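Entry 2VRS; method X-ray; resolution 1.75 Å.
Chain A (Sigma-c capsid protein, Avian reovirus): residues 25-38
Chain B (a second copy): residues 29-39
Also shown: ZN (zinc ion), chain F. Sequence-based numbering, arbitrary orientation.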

ATOM      1  N   LEU A  25     -31.140 -34.988 -38.575  1.00 18.93           N
ATOM      2  CA  LEU A  25     -31.293 -34.910 -37.116  1.00 21.34           C
ATOM      3  C   LEU A  25     -29.944 -34.578 -36.454  1.00 19.62           C
ATOM      4  O   LEU A  25     -29.924 -33.777 -35.512  1.00 20.13           O
ATOM      5  CB  LEU A  25     -31.864 -36.201 -36.530  1.00 23.06           C
ATOM      6  CG  LEU A  25     -33.294 -36.569 -37.006  1.00 26.10           C
ATOM      7  CD1 LEU A  25     -33.651 -37.931 -36.486  1.00 33.43           C
ATOM      8  CD2 LEU A  25     -34.345 -35.532 -36.557  1.00 29.80           C
ATOM      9  N   ALA A  26     -28.850 -35.185 -36.949  1.00 16.88           N
ATOM     10  CA  ALA A  26     -27.505 -34.941 -36.417  1.00 16.14           C
ATOM     11  C   ALA A  26     -27.216 -33.445 -36.578  1.00 17.23           C
ATOM     12  O   ALA A  26     -26.580 -32.803 -35.728  1.00 16.77           O
ATOM     13  CB  ALA A  26     -26.467 -35.742 -37.192  1.00 15.24           C
ATOM     14  N   ILE A  27     -27.645 -32.897 -37.713  1.00 18.03           N
ATOM     15  CA  ILE A  27     -27.425 -31.478 -38.009  1.00 22.22           C
ATOM     16  C   ILE A  27     -28.191 -30.568 -37.058  1.00 20.42           C
ATOM     17  O   ILE A  27     -27.616 -29.580 -36.573  1.00 20.82           O
ATOM     18  CB  ILE A  27     -27.720 -31.152 -39.500  1.00 18.39           C
ATOM     19  CG1 ILE A  27     -26.609 -31.725 -40.391  1.00 18.44           C
ATOM     20  CG2 ILE A  27     -27.880 -29.628 -39.721  1.00 20.46           C
ATOM     21  CD1 ILE A  27     -27.046 -31.847 -41.872  1.00 20.81           C
ATOM     22  N   THR A  28     -29.457 -30.889 -36.768  1.00 19.52           N
ATOM     23  CA  THR A  28     -30.274 -30.115 -35.849  1.00 21.75           C
ATOM     24  C   THR A  28     -29.611 -30.097 -34.469  1.00 20.54           C
ATOM     25  O   THR A  28     -29.438 -29.033 -33.854  1.00 18.70           O
ATOM     26  CB  THR A  28     -31.697 -30.689 -35.759  1.00 26.20           C
ATOM     27  OG1 THR A  28     -32.325 -30.503 -37.030  1.00 25.80           O
ATOM     28  CG2 THR A  28     -32.522 -29.979 -34.656  1.00 28.97           C
ATOM     29  N   ASP A  29     -29.149 -31.255 -34.026  1.00 17.68           N
ATOM     30  CA  ASP A  29     -28.477 -31.312 -32.715  1.00 15.28           C
ATOM     31  C   ASP A  29     -27.217 -30.461 -32.659  1.00 22.08           C
ATOM     32  O   ASP A  29     -26.949 -29.808 -31.639  1.00 20.98           O
ATOM     33  CB  ASP A  29     -28.119 -32.736 -32.366  1.00 16.75           C
ATOM     34  CG  ASP A  29     -29.353 -33.610 -32.160  1.00 22.39           C
ATOM     35  OD1 ASP A  29     -30.453 -33.067 -31.896  1.00 22.67           O
ATOM     36  OD2 ASP A  29     -29.204 -34.831 -32.261  1.00 20.59           O
ATOM     37  N   LEU A  30     -26.445 -30.485 -33.749  1.00 16.71           N
ATOM     38  CA  LEU A  30     -25.222 -29.645 -33.885  1.00 21.11           C
ATOM     39  C   LEU A  30     -25.557 -28.176 -33.899  1.00 21.46           C
ATOM     40  O   LEU A  30     -24.855 -27.352 -33.275  1.00 18.44           O
ATOM     41  CB  LEU A  30     -24.398 -29.987 -35.121  1.00 21.82           C
ATOM     42  CG  LEU A  30     -23.550 -31.247 -35.011  1.00 17.26           C
ATOM     43  CD1 LEU A  30     -23.123 -31.784 -36.429  1.00 19.41           C
ATOM     44  CD2 LEU A  30     -22.336 -31.053 -34.062  1.00 20.96           C
ATOM     45  N   GLN A  31     -26.637 -27.835 -34.586  1.00 18.23           N
ATOM     46  CA  GLN A  31     -27.096 -26.426 -34.593  1.00 24.11           C
ATOM     47  C   GLN A  31     -27.445 -25.957 -33.182  1.00 24.79           C
ATOM     48  O   GLN A  31     -27.087 -24.813 -32.813  1.00 27.71           O
ATOM     49  CB  GLN A  31     -28.273 -26.216 -35.547  1.00 27.12           C
ATOM     50  CG  GLN A  31     -27.914 -26.352 -37.003  1.00 23.95           C
ATOM     51  CD  GLN A  31     -29.157 -26.495 -37.869  1.00 20.35           C
ATOM     52  OE1 GLN A  31     -30.245 -26.831 -37.370  1.00 24.33           O
ATOM     53  NE2 GLN A  31     -28.997 -26.253 -39.153  1.00 28.15           N
ATOM     54  N   ASP A  32     -28.145 -26.792 -32.394  1.00 23.22           N
ATOM     55  CA  ASP A  32     -28.442 -26.440 -30.991  1.00 25.75           C
ATOM     56  C   ASP A  32     -27.168 -26.265 -30.153  1.00 27.78           C
ATOM     57  O   ASP A  32     -27.049 -25.295 -29.379  1.00 25.03           O
ATOM     58  CB  ASP A  32     -29.403 -27.429 -30.301  1.00 22.91           C
ATOM     59  CG  ASP A  32     -30.776 -27.441 -30.932  1.00 33.12           C
ATOM     60  OD1 ASP A  32     -31.143 -26.448 -31.598  1.00 36.55           O
ATOM     61  OD2 ASP A  32     -31.478 -28.458 -30.788  1.00 33.64           O
ATOM     62  N   ARG A  33     -26.209 -27.169 -30.318  1.00 23.88           N
ATOM     63  CA  ARG A  33     -24.976 -27.092 -29.514  1.00 22.16           C
ATOM     64  C   ARG A  33     -24.159 -25.861 -29.873  1.00 25.65           C
ATOM     65  O   ARG A  33     -23.532 -25.228 -29.005  1.00 25.02           O
ATOM     66  CB  ARG A  33     -24.119 -28.348 -29.718  1.00 19.50           C
ATOM     67  CG  ARG A  33     -24.740 -29.581 -29.052  1.00 18.23           C
ATOM     68  CD  ARG A  33     -24.049 -30.815 -29.505  1.00 17.61           C
ATOM     69  NE  ARG A  33     -22.758 -30.991 -28.859  1.00 21.50           N
ATOM     70  CZ  ARG A  33     -21.869 -31.915 -29.220  1.00 25.13           C
ATOM     71  NH1 ARG A  33     -22.139 -32.773 -30.212  1.00 20.68           N
ATOM     72  NH2 ARG A  33     -20.715 -32.014 -28.579  1.00 22.02           N
ATOM     73  N   VAL A  34     -24.135 -25.545 -31.165  1.00 21.05           N
ATOM     74  CA  VAL A  34     -23.364 -24.401 -31.683  1.00 26.50           C
ATOM     75  C   VAL A  34     -24.028 -23.078 -31.287  1.00 27.36           C
ATOM     76  O   VAL A  34     -23.334 -22.133 -30.878  1.00 28.27           O
ATOM     77  CB  VAL A  34     -23.151 -24.491 -33.217  1.00 22.34           C
ATOM     78  CG1 VAL A  34     -22.690 -23.117 -33.818  1.00 22.89           C
ATOM     79  CG2 VAL A  34     -22.113 -25.559 -33.539  1.00 20.00           C
ATOM     80  N   LYS A  35     -25.365 -23.026 -31.339  1.00 27.18           N
ATOM     81  CA  LYS A  35     -26.114 -21.866 -30.799  1.00 33.12           C
ATOM     82  C   LYS A  35     -25.774 -21.617 -29.316  1.00 35.87           C
ATOM     83  O   LYS A  35     -25.504 -20.479 -28.894  1.00 35.67           O
ATOM     84  CB  LYS A  35     -27.615 -22.088 -30.957  1.00 31.99           C
ATOM     85  CG  LYS A  35     -28.479 -20.849 -30.694  1.00 40.93           C
ATOM     86  CD  LYS A  35     -29.952 -21.236 -30.671  1.00 40.96           C
ATOM     87  CE  LYS A  35     -30.842 -20.025 -30.527  1.00 53.77           C
ATOM     88  NZ  LYS A  35     -32.152 -20.430 -29.967  1.00 56.12           N
ATOM     89  N   SER A  36     -25.772 -22.692 -28.535  1.00 31.38           N
ATOM     90  CA  SER A  36     -25.421 -22.613 -27.125  1.00 33.01           C
ATOM     91  C   SER A  36     -23.990 -22.093 -26.927  1.00 33.84           C
ATOM     92  O   SER A  36     -23.757 -21.215 -26.077  1.00 32.41           O
ATOM     93  CB  SER A  36     -25.628 -23.965 -26.453  1.00 30.60           C
ATOM     94  OG  SER A  36     -25.316 -23.921 -25.061  1.00 38.29           O
ATOM     95  N   LEU A  37     -23.045 -22.600 -27.719  1.00 29.51           N
ATOM     96  CA  LEU A  37     -21.636 -22.166 -27.641  1.00 26.84           C
ATOM     97  C   LEU A  37     -21.497 -20.681 -27.992  1.00 31.57           C
ATOM     98  O   LEU A  37     -20.707 -19.944 -27.372  1.00 29.26           O
ATOM     99  CB  LEU A  37     -20.709 -23.027 -28.526  1.00 27.02           C
ATOM    100  CG  LEU A  37     -20.378 -24.445 -28.052  1.00 22.81           C
ATOM    101  CD1 LEU A  37     -19.753 -25.288 -29.133  1.00 25.89           C
ATOM    102  CD2 LEU A  37     -19.426 -24.401 -26.840  1.00 24.88           C
ATOM    103  N   GLU A  38     -22.280 -20.244 -28.978  1.00 27.34           N
ATOM    104  CA  GLU A  38     -22.300 -18.843 -29.414  1.00 28.78           C
ATOM    105  C   GLU A  38     -22.795 -17.871 -28.306  1.00 32.07           C
ATOM    106  O   GLU A  38     -22.479 -16.682 -28.336  1.00 37.15           O
ATOM    107  CB  GLU A  38     -23.138 -18.723 -30.704  1.00 26.27           C
ATOM    108  CG  GLU A  38     -22.360 -19.142 -31.931  1.00 27.16           C
ATOM    109  CD  GLU A  38     -23.239 -19.401 -33.175  1.00 27.27           C
ATOM    110  OE1 GLU A  38     -24.479 -19.409 -33.077  1.00 31.42           O
ATOM    111  OE2 GLU A  38     -22.655 -19.568 -34.255  1.00 24.39           O
TER
HETATM  112 ZN    ZN F1329     -30.974 -35.763 -32.038  1.00 22.90          ZN
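Chain B, residues 29-39: DLQDRVKSLES

Two helices from separate copies of the avian reovirus sigma-C capsid protein pack side by side in nearly the same direction, joined by a leucine-valine seam, a knob-into-hole contact and a two-pronged salt bridge. Chain B is helical from Asp B29 to Glu B38, continuing a helix that begins earlier in the chain, and Ser B39 lies beyond it. Its axis approaches that of chain A to 10.7 Å, and the N-to-C directions differ by a crossing angle of 27°. The register is nearly residue for residue: CA of Val B34 lies 7.2 Å from CA of Val A34, CA of Gln B31 lies 7.1 Å from CA of Leu A30, and CA of Glu B38 lies 7.2 Å from CA of Leu A37. Val B34, with chi1 in t, is the knob, seated among Leu A30, Arg A33, Val A34 and Leu A37; its CG2 is 3.8 Å from Val A34 CG2, and its CG1 is 3.8 Å from Leu A37 CD1. One helical turn to each side, Leu B30 CB meets Leu A30 CD1 at 3.9 Å and Leu B37 CB meets Leu A37 CD1 at 3.8 Å. The side chain of Glu B38 reaches back to Arg A33, and its carboxylate receives two nearly straight hydrogen bonds, Arg A33 NE to Glu B38 OE2 at 2.9 Å and Arg A33 NH2 to Glu B38 OE1 at 2.8 Å. The acid thus meets the guanidinium edge, while Val B34 CG1 covers one face, 3.7 Å from Arg A33 NE. Water 1 links Gln B31 NE2 (2.9 Å) to Ala A26 O (2.8 Å), and water 2 links Gln B31 O (3.0 Å) to Arg A33 NH1 (2.8 Å). The pairing buries 504 Å², summed over both sides.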

ATOM      1  N   ASP B  29     -16.813 -34.949 -38.207  1.00 21.49           N
ATOM      2  CA  ASP B  29     -15.758 -33.922 -37.972  1.00 24.22           C
ATOM      3  C   ASP B  29     -16.308 -32.785 -37.118  1.00 21.84           C
ATOM      4  O   ASP B  29     -15.635 -32.328 -36.166  1.00 20.25           O
ATOM      5  CB  ASP B  29     -15.202 -33.388 -39.310  1.00 20.78           C
ATOM      6  CG  ASP B  29     -14.320 -32.109 -39.137  1.00 28.78           C
ATOM      7  OD1 ASP B  29     -13.170 -32.273 -38.711  1.00 31.45           O
ATOM      8  OD2 ASP B  29     -14.783 -30.977 -39.427  1.00 29.82           O
ATOM      9  N   LEU B  30     -17.540 -32.355 -37.410  1.00 19.10           N
ATOM     10  CA  LEU B  30     -18.165 -31.272 -36.687  1.00 18.36           C
ATOM     11  C   LEU B  30     -18.456 -31.678 -35.230  1.00 21.43           C
ATOM     12  O   LEU B  30     -18.259 -30.911 -34.297  1.00 19.89           O
ATOM     13  CB  LEU B  30     -19.475 -30.827 -37.355  1.00 19.45           C
ATOM     14  CG  LEU B  30     -19.360 -29.858 -38.564  1.00 21.47           C
ATOM     15  CD1 LEU B  30     -20.665 -29.738 -39.343  1.00 21.92           C
ATOM     16  CD2 LEU B  30     -18.887 -28.440 -38.118  1.00 23.04           C
ATOM     17  N   GLN B  31     -18.969 -32.878 -35.045  1.00 17.56           N
ATOM     18  CA  GLN B  31     -19.182 -33.377 -33.682  1.00 18.64           C
ATOM     19  C   GLN B  31     -17.892 -33.355 -32.833  1.00 19.69           C
ATOM     20  O   GLN B  31     -17.894 -32.915 -31.691  1.00 22.74           O
ATOM     21  CB  GLN B  31     -19.746 -34.776 -33.758  1.00 20.93           C
ATOM     22  CG  GLN B  31     -21.219 -34.750 -34.208  1.00 17.68           C
ATOM     23  CD  GLN B  31     -21.678 -36.124 -34.684  1.00 14.45           C
ATOM     24  OE1 GLN B  31     -20.852 -37.001 -34.874  1.00 16.85           O
ATOM     25  NE2 GLN B  31     -23.001 -36.303 -34.873  1.00 16.43           N
ATOM     26  N   ASP B  32     -16.797 -33.820 -33.396  1.00 19.37           N
ATOM     27  CA  ASP B  32     -15.504 -33.828 -32.681  1.00 22.37           C
ATOM     28  C   ASP B  32     -15.075 -32.390 -32.326  1.00 24.23           C
ATOM     29  O   ASP B  32     -14.633 -32.101 -31.189  1.00 21.91           O
ATOM     30  CB  ASP B  32     -14.448 -34.512 -33.552  1.00 22.53           C
ATOM     31  CG  ASP B  32     -14.608 -36.025 -33.627  1.00 28.85           C
ATOM     32  OD1 ASP B  32     -15.218 -36.667 -32.737  1.00 27.16           O
ATOM     33  OD2 ASP B  32     -14.068 -36.603 -34.587  1.00 29.09           O
ATOM     34  N   ARG B  33     -15.216 -31.480 -33.288  1.00 23.10           N
ATOM     35  CA  ARG B  33     -14.797 -30.089 -33.059  1.00 22.48           C
ATOM     36  C   ARG B  33     -15.669 -29.372 -32.050  1.00 27.22           C
ATOM     37  O   ARG B  33     -15.200 -28.546 -31.245  1.00 24.01           O
ATOM     38  CB  ARG B  33     -14.772 -29.339 -34.374  1.00 22.83           C
ATOM     39  CG  ARG B  33     -13.645 -29.849 -35.253  1.00 22.91           C
ATOM     40  CD  ARG B  33     -13.857 -29.410 -36.711  1.00 29.65           C
ATOM     41  NE  ARG B  33     -13.783 -27.957 -36.887  1.00 29.66           N
ATOM     42  CZ  ARG B  33     -14.076 -27.319 -38.012  1.00 33.50           C
ATOM     43  NH1 ARG B  33     -14.471 -28.008 -39.079  1.00 31.07           N
ATOM     44  NH2 ARG B  33     -13.953 -25.984 -38.078  1.00 34.34           N
ATOM     45  N   VAL B  34     -16.947 -29.696 -32.066  1.00 20.76           N
ATOM     46  CA  VAL B  34     -17.871 -29.051 -31.141  1.00 19.45           C
ATOM     47  C   VAL B  34     -17.683 -29.613 -29.724  1.00 22.56           C
ATOM     48  O   VAL B  34     -17.779 -28.865 -28.745  1.00 21.55           O
ATOM     49  CB  VAL B  34     -19.357 -29.184 -31.614  1.00 22.81           C
ATOM     50  CG1 VAL B  34     -20.381 -28.760 -30.504  1.00 19.41           C
ATOM     51  CG2 VAL B  34     -19.586 -28.343 -32.828  1.00 16.72           C
ATOM     52  N   LYS B  35     -17.429 -30.917 -29.617  1.00 21.50           N
ATOM     53  CA  LYS B  35     -17.108 -31.523 -28.301  1.00 21.55           C
ATOM     54  C   LYS B  35     -15.812 -30.884 -27.744  1.00 23.55           C
ATOM     55  O   LYS B  35     -15.725 -30.563 -26.556  1.00 24.19           O
ATOM     56  CB  LYS B  35     -16.949 -33.035 -28.424  1.00 25.30           C
ATOM     57  CG  LYS B  35     -16.666 -33.734 -27.081  1.00 22.48           C
ATOM     58  CD  LYS B  35     -16.131 -35.135 -27.290  1.00 33.35           C
ATOM     59  CE  LYS B  35     -15.971 -35.883 -25.967  1.00 50.78           C
ATOM     60  NZ  LYS B  35     -14.669 -35.594 -25.293  1.00 49.23           N
ATOM     61  N   SER B  36     -14.826 -30.677 -28.607  1.00 26.47           N
ATOM     62  CA  SER B  36     -13.607 -29.976 -28.196  1.00 27.87           C
ATOM     63  C   SER B  36     -13.934 -28.539 -27.681  1.00 32.39           C
ATOM     64  O   SER B  36     -13.495 -28.134 -26.587  1.00 31.81           O
ATOM     65  CB  SER B  36     -12.583 -29.980 -29.327  1.00 30.81           C
ATOM     66  OG  SER B  36     -11.454 -29.183 -29.005  1.00 33.05           O
ATOM     67  N   LEU B  37     -14.728 -27.796 -28.440  1.00 27.79           N
ATOM     68  CA  LEU B  37     -15.140 -26.456 -28.037  1.00 24.48           C
ATOM     69  C   LEU B  37     -15.871 -26.449 -26.700  1.00 29.67           C
ATOM     70  O   LEU B  37     -15.640 -25.565 -25.874  1.00 26.30           O
ATOM     71  CB  LEU B  37     -15.970 -25.752 -29.138  1.00 24.47           C
ATOM     72  CG  LEU B  37     -15.195 -25.346 -30.400  1.00 27.84           C
ATOM     73  CD1 LEU B  37     -16.186 -24.983 -31.526  1.00 23.66           C
ATOM     74  CD2 LEU B  37     -14.303 -24.126 -30.057  1.00 25.02           C
ATOM     75  N   GLU B  38     -16.743 -27.433 -26.465  1.00 24.93           N
ATOM     76  CA  GLU B  38     -17.476 -27.531 -25.188  1.00 23.51           C
ATOM     77  C   GLU B  38     -16.525 -27.739 -23.993  1.00 25.69           C
ATOM     78  O   GLU B  38     -16.908 -27.426 -22.881  1.00 29.05           O
ATOM     79  CB  GLU B  38     -18.513 -28.667 -25.247  1.00 20.67           C
ATOM     80  CG  GLU B  38     -19.782 -28.204 -25.945  1.00 19.43           C
ATOM     81  CD  GLU B  38     -20.700 -29.357 -26.395  1.00 21.17           C
ATOM     82  OE1 GLU B  38     -20.357 -30.554 -26.172  1.00 23.40           O
ATOM     83  OE2 GLU B  38     -21.744 -29.021 -26.977  1.00 23.41           O
ATOM     84  N   SER B  39     -15.324 -28.272 -24.233  1.00 26.48           N
ATOM     85  CA  SER B  39     -14.373 -28.566 -23.129  1.00 25.81           C
ATOM     86  C   SER B  39     -13.519 -27.324 -22.784  1.00 30.34           C
ATOM     87  O   SER B  39     -12.646 -27.390 -21.919  1.00 29.94           O
ATOM     88  CB  SER B  39     -13.460 -29.709 -23.518  1.00 30.99           C
ATOM     89  OG  SER B  39     -12.504 -29.212 -24.444  1.00 33.88           O
TER
HETATM   90  O   HOH W   1     -25.073 -34.430 -34.061  1.00 14.16           O
HETATM   91  O   HOH W   2     -19.855 -34.442 -30.093  1.00 26.54           O
HETATM   92  O   HOH W   3     -23.067 -26.773 -26.687  1.00 27.39           O
HETATM   93  O   HOH W   4     -30.970 -36.188 -30.257  1.00 40.23           O